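Local coordinates for protein CopN (Chlamydia pneumoniae, PDB 4NRH) that probably acts as a gatekeeper of type III secretion, working with a chaperone to direct the export of translocator proteins, at residues A[197-202]-A[225-230]; A[214-219]-A[258-263]. One frame throughout, in Å; residues are numbered along the deposited sequence.

Contact 1: A[197-202]-A[225-230]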
# COMPACT_ATOMS: atom_id res chain seq x y z
N THR A 197 -3.68 4.66 8.43
CA THR A 197 -2.70 4.44 9.50
C THR A 197 -2.42 5.73 10.27
O THR A 197 -2.19 5.70 11.48
CB THR A 197 -1.38 3.88 8.96
OG1 THR A 197 -0.76 4.85 8.10
CG2 THR A 197 -1.62 2.60 8.18
N SER A 198 -2.43 6.86 9.56
CA SER A 198 -2.22 8.15 10.19
C SER A 198 -3.37 8.51 11.12
O SER A 198 -3.15 8.88 12.27
CB SER A 198 -2.06 9.25 9.13
OG SER A 198 -0.96 8.97 8.28
N TYR A 199 -4.59 8.39 10.61
CA TYR A 199 -5.78 8.65 11.42
C TYR A 199 -5.81 7.74 12.64
O TYR A 199 -6.15 8.18 13.74
CB TYR A 199 -7.05 8.45 10.59
CG TYR A 199 -7.32 9.57 9.60
CD1 TYR A 199 -6.76 9.55 8.33
CD2 TYR A 199 -8.13 10.64 9.95
CE1 TYR A 199 -7.00 10.58 7.43
CE2 TYR A 199 -8.38 11.67 9.05
CZ TYR A 199 -7.81 11.63 7.80
OH TYR A 199 -8.06 12.65 6.91
N ASP A 200 -5.44 6.48 12.45
CA ASP A 200 -5.36 5.53 13.55
C ASP A 200 -4.32 5.96 14.57
O ASP A 200 -4.54 5.88 15.78
CB ASP A 200 -5.04 4.13 13.02
CG ASP A 200 -4.85 3.11 14.14
OD1 ASP A 200 -3.73 3.01 14.67
OD2 ASP A 200 -5.83 2.41 14.48
N TYR A 201 -3.17 6.41 14.07
CA TYR A 201 -2.08 6.85 14.94
C TYR A 201 -2.47 8.07 15.76
O TYR A 201 -2.31 8.09 16.98
CB TYR A 201 -0.83 7.16 14.11
CG TYR A 201 0.34 7.66 14.93
CD1 TYR A 201 1.02 6.81 15.79
CD2 TYR A 201 0.76 8.98 14.84
CE1 TYR A 201 2.08 7.25 16.54
CE2 TYR A 201 1.83 9.43 15.59
CZ TYR A 201 2.49 8.57 16.43
OH TYR A 201 3.55 9.01 17.18
N PHE A 202 -3.00 9.09 15.10
CA PHE A 202 -3.35 10.34 15.77
C PHE A 202 -4.55 10.21 16.70
O PHE A 202 -4.61 10.87 17.73
CB PHE A 202 -3.61 11.44 14.74
CG PHE A 202 -2.37 11.86 13.99
CD1 PHE A 202 -1.24 12.28 14.68
CD2 PHE A 202 -2.33 11.84 12.61
CE1 PHE A 202 -0.10 12.66 14.00
CE2 PHE A 202 -1.20 12.22 11.93
CZ PHE A 202 -0.08 12.64 12.63
N ASN A 225 -8.81 18.52 16.90
CA ASN A 225 -9.08 17.10 17.06
C ASN A 225 -8.13 16.27 16.20
O ASN A 225 -7.38 16.81 15.39
CB ASN A 225 -10.54 16.79 16.71
CG ASN A 225 -10.95 17.36 15.37
OD1 ASN A 225 -10.44 16.97 14.32
ND2 ASN A 225 -11.90 18.30 15.39
N PHE A 226 -8.17 14.95 16.36
CA PHE A 226 -7.23 14.07 15.68
C PHE A 226 -7.41 14.07 14.16
O PHE A 226 -6.47 13.79 13.42
CB PHE A 226 -7.33 12.64 16.22
CG PHE A 226 -8.54 11.89 15.74
CD1 PHE A 226 -9.76 12.01 16.39
CD2 PHE A 226 -8.45 11.03 14.65
CE1 PHE A 226 -10.87 11.31 15.95
CE2 PHE A 226 -9.56 10.33 14.21
CZ PHE A 226 -10.77 10.47 14.86
N VAL A 227 -8.62 14.39 13.71
CA VAL A 227 -8.88 14.49 12.27
C VAL A 227 -8.18 15.71 11.70
O VAL A 227 -7.56 15.64 10.63
CB VAL A 227 -10.39 14.56 11.98
CG1 VAL A 227 -10.63 14.77 10.49
CG2 VAL A 227 -11.09 13.30 12.47
N LYS A 228 -8.27 16.83 12.41
CA LYS A 228 -7.60 18.06 12.01
C LYS A 228 -6.09 17.87 11.97
O LYS A 228 -5.42 18.31 11.03
CB LYS A 228 -7.95 19.20 12.97
CG LYS A 228 -9.26 19.90 12.66
CD LYS A 228 -9.20 20.61 11.31
CE LYS A 228 -10.43 21.48 11.09
NZ LYS A 228 -10.36 22.21 9.79
N VAL A 229 -5.55 17.20 12.99
CA VAL A 229 -4.12 16.93 13.08
C VAL A 229 -3.67 16.02 11.94
O VAL A 229 -2.61 16.24 11.34
CB VAL A 229 -3.75 16.29 14.43
CG1 VAL A 229 -2.27 15.98 14.49
CG2 VAL A 229 -4.15 17.20 15.58
N ALA A 230 -4.47 15.01 11.64
CA ALA A 230 -4.16 14.07 10.57
C ALA A 230 -4.14 14.76 9.21
O ALA A 230 -3.30 14.45 8.36
CB ALA A 230 -5.17 12.92 10.56
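Tyr199 and Phe202 both hold CG anti to the carbonyl carbon (chi1 -74° and -68°), and from there their rings meet Val227, Val229 and Ala230 of the second helix. The methyl of Ala230 lies over one face of the Tyr199 ring, its CB 3.8 Å from the ring centroid, a CH-pi contact. The same ring takes Val227 at its edge, where Val227 CG1 comes to 4.1 Å from Tyr199 CE2. The Phe202 ring has Val229 CG1 over one face, 4.0 Å from its centroid, and Tyr201 CD2 over the opposite one, while Phe202 CD2 approaches Ala230 CA to 3.5 Å. Ala230 thus lies between the two aromatic residues, its CB touching both rings, with Tyr199 CA and Ala230 CA 5.7 Å apart. At the start of helix 226-237, Phe226 packs largely against main chain, with Phe226 CB 3.6 Å from Phe202 O and Phe226 CD2 3.8 Å from Tyr199 O. No hydrogen bond crosses the interface. Tyr152 extends the cluster, its ring nearly parallel to that of Tyr199 and edge-to-face with Phe226; Tyr233 meets Phe202 edge-to-face. With the short axes 8.9 Å apart and their directions 133° apart, the arrangement is that of a splayed helical hairpin, two consecutive helices joined by apolar and aromatic side chains in an all-helical domain.

Contact 2: A[214-219]-A[258-263]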
# COMPACT_ATOMS: atom_id res chain seq x y z
N LYS A 214 -3.08 19.62 29.34
CA LYS A 214 -4.06 20.02 30.33
C LYS A 214 -3.48 19.87 31.74
O LYS A 214 -3.73 20.69 32.62
CB LYS A 214 -5.34 19.20 30.21
CG LYS A 214 -6.45 19.64 31.15
CD LYS A 214 -7.76 18.94 30.86
CE LYS A 214 -7.76 17.52 31.39
NZ LYS A 214 -9.13 17.02 31.66
N ALA A 215 -2.70 18.81 31.93
CA ALA A 215 -2.10 18.50 33.22
C ALA A 215 -1.15 19.59 33.72
O ALA A 215 -0.92 19.73 34.92
CB ALA A 215 -1.37 17.17 33.15
N GLU A 216 -0.59 20.37 32.79
CA GLU A 216 0.29 21.47 33.16
C GLU A 216 -0.39 22.83 32.97
O GLU A 216 0.27 23.86 32.86
CB GLU A 216 1.59 21.42 32.36
CG GLU A 216 1.41 21.11 30.88
CD GLU A 216 2.74 21.08 30.14
OE1 GLU A 216 3.59 21.95 30.41
OE2 GLU A 216 2.92 20.18 29.29
N GLY A 217 -1.72 22.82 32.93
CA GLY A 217 -2.50 24.04 32.89
C GLY A 217 -2.49 24.77 31.57
O GLY A 217 -2.82 25.96 31.50
N ILE A 218 -2.10 24.08 30.50
CA ILE A 218 -2.08 24.68 29.17
C ILE A 218 -3.38 24.41 28.42
O ILE A 218 -3.75 23.26 28.20
CB ILE A 218 -0.89 24.17 28.34
CG1 ILE A 218 0.42 24.54 29.02
CG2 ILE A 218 -0.94 24.75 26.93
CD1 ILE A 218 1.65 24.05 28.29
N GLN A 219 -4.07 25.48 28.04
CA GLN A 219 -5.33 25.37 27.31
C GLN A 219 -5.08 25.16 25.82
O GLN A 219 -4.24 25.83 25.22
CB GLN A 219 -6.18 26.61 27.54
CG GLN A 219 -7.38 26.74 26.61
CD GLN A 219 -8.57 25.90 27.05
OE1 GLN A 219 -8.46 24.69 27.25
NE2 GLN A 219 -9.72 26.55 27.20
N ASP A 258 1.32 28.53 21.90
CA ASP A 258 1.98 28.05 23.11
C ASP A 258 3.14 27.13 22.75
O ASP A 258 2.97 26.18 21.98
CB ASP A 258 0.99 27.33 24.03
CG ASP A 258 1.64 26.82 25.30
OD1 ASP A 258 2.17 25.69 25.28
OD2 ASP A 258 1.61 27.55 26.31
N VAL A 259 4.31 27.41 23.30
CA VAL A 259 5.54 26.72 22.92
C VAL A 259 5.51 25.22 23.21
O VAL A 259 5.96 24.42 22.40
CB VAL A 259 6.78 27.36 23.60
CG1 VAL A 259 6.63 27.39 25.12
CG2 VAL A 259 8.06 26.65 23.18
N ASP A 260 4.95 24.84 24.36
CA ASP A 260 4.85 23.43 24.72
C ASP A 260 3.84 22.72 23.83
O ASP A 260 3.99 21.53 23.52
CB ASP A 260 4.46 23.27 26.19
CG ASP A 260 5.49 23.85 27.13
OD1 ASP A 260 6.57 23.25 27.27
OD2 ASP A 260 5.22 24.91 27.73
N SER A 261 2.80 23.44 23.42
CA SER A 261 1.78 22.90 22.53
C SER A 261 2.35 22.65 21.14
O SER A 261 2.17 21.58 20.57
CB SER A 261 0.58 23.85 22.45
OG SER A 261 -0.04 24.00 23.72
N VAL A 262 3.04 23.66 20.61
CA VAL A 262 3.67 23.56 19.30
C VAL A 262 4.71 22.45 19.27
O VAL A 262 4.72 21.62 18.35
CB VAL A 262 4.33 24.90 18.90
CG1 VAL A 262 5.15 24.73 17.63
CG2 VAL A 262 3.28 25.98 18.72
N THR A 263 5.57 22.43 20.28
CA THR A 263 6.58 21.39 20.44
C THR A 263 5.96 20.00 20.49
O THR A 263 6.45 19.06 19.86
CB THR A 263 7.43 21.62 21.71
OG1 THR A 263 8.13 22.86 21.60
CG2 THR A 263 8.42 20.49 21.91
O HOH W 1 -2.52 25.36 23.46
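Asp258 OD1 accepts from Ser261 N at 3.0 Å through its anti lone pair, the N-cap bond of helix 259-272, and Ser261 OG lies 3.2 Å from Asp258 OD1. The carboxylate reaches this place with CG anti to the backbone N (chi1 180°), and Ile218 packs against the capped turn. Both methyls of Ile218 rest against Asp258 OD1, the oxygen already bonded to Ser261 N, with Ile218 CD1 at 3.5 Å and Ile218 CG2 at 3.6 Å from it. Ile218 CD1 goes on to Asp260 CB, 3.6 Å away, the two side chains crossing at about a right angle. Ile218 CG2 also reaches Ser261 OG, at 3.4 Å. No direct hydrogen bond joins the segments, but a water links Ser261 OG, 2.8 Å away, to Gln219 O. At the exposed side, Glu216 OE1 stands 4.3 Å from Asp260 OD2, a like-charge approach that may be mildly unfavourable. Ile218 is presented by a Schellman motif in which Gly217, with positive phi, ends helix 179-215. Leu213 of that helix touches both Ile218 and Ser261, Ile255 of helix 244-255 also packs on Ser261, and helix 284-301 covers Val259, Val262 and Thr263 through Val301. The contact thus sets the loop that follows helix 179-215 beside the first turn of helix 259-272, at the surface.

In the fold
After ten helices (18-172) the chain enters the long helix 179-215, which supplies the first partner of contact 1 at 197-202; just past its C-terminal end comes that of contact 2, at 214-219. It then turns back: helix 226-237 begins at 225-230, where contact 1 closes a loop of 22 residues. After helix 244-255, residues 258-263 close contact 2 across 38 intervening residues. The segments alternate along the sequence, so the two loops cross. With centres 19 Å apart and nearest atoms about 9 Å apart, the contacts do not touch; buried contact 1 ties helix 179-215 to helix 226-237, and surface contact 2 ties the turn after it to the start of helix 259-272.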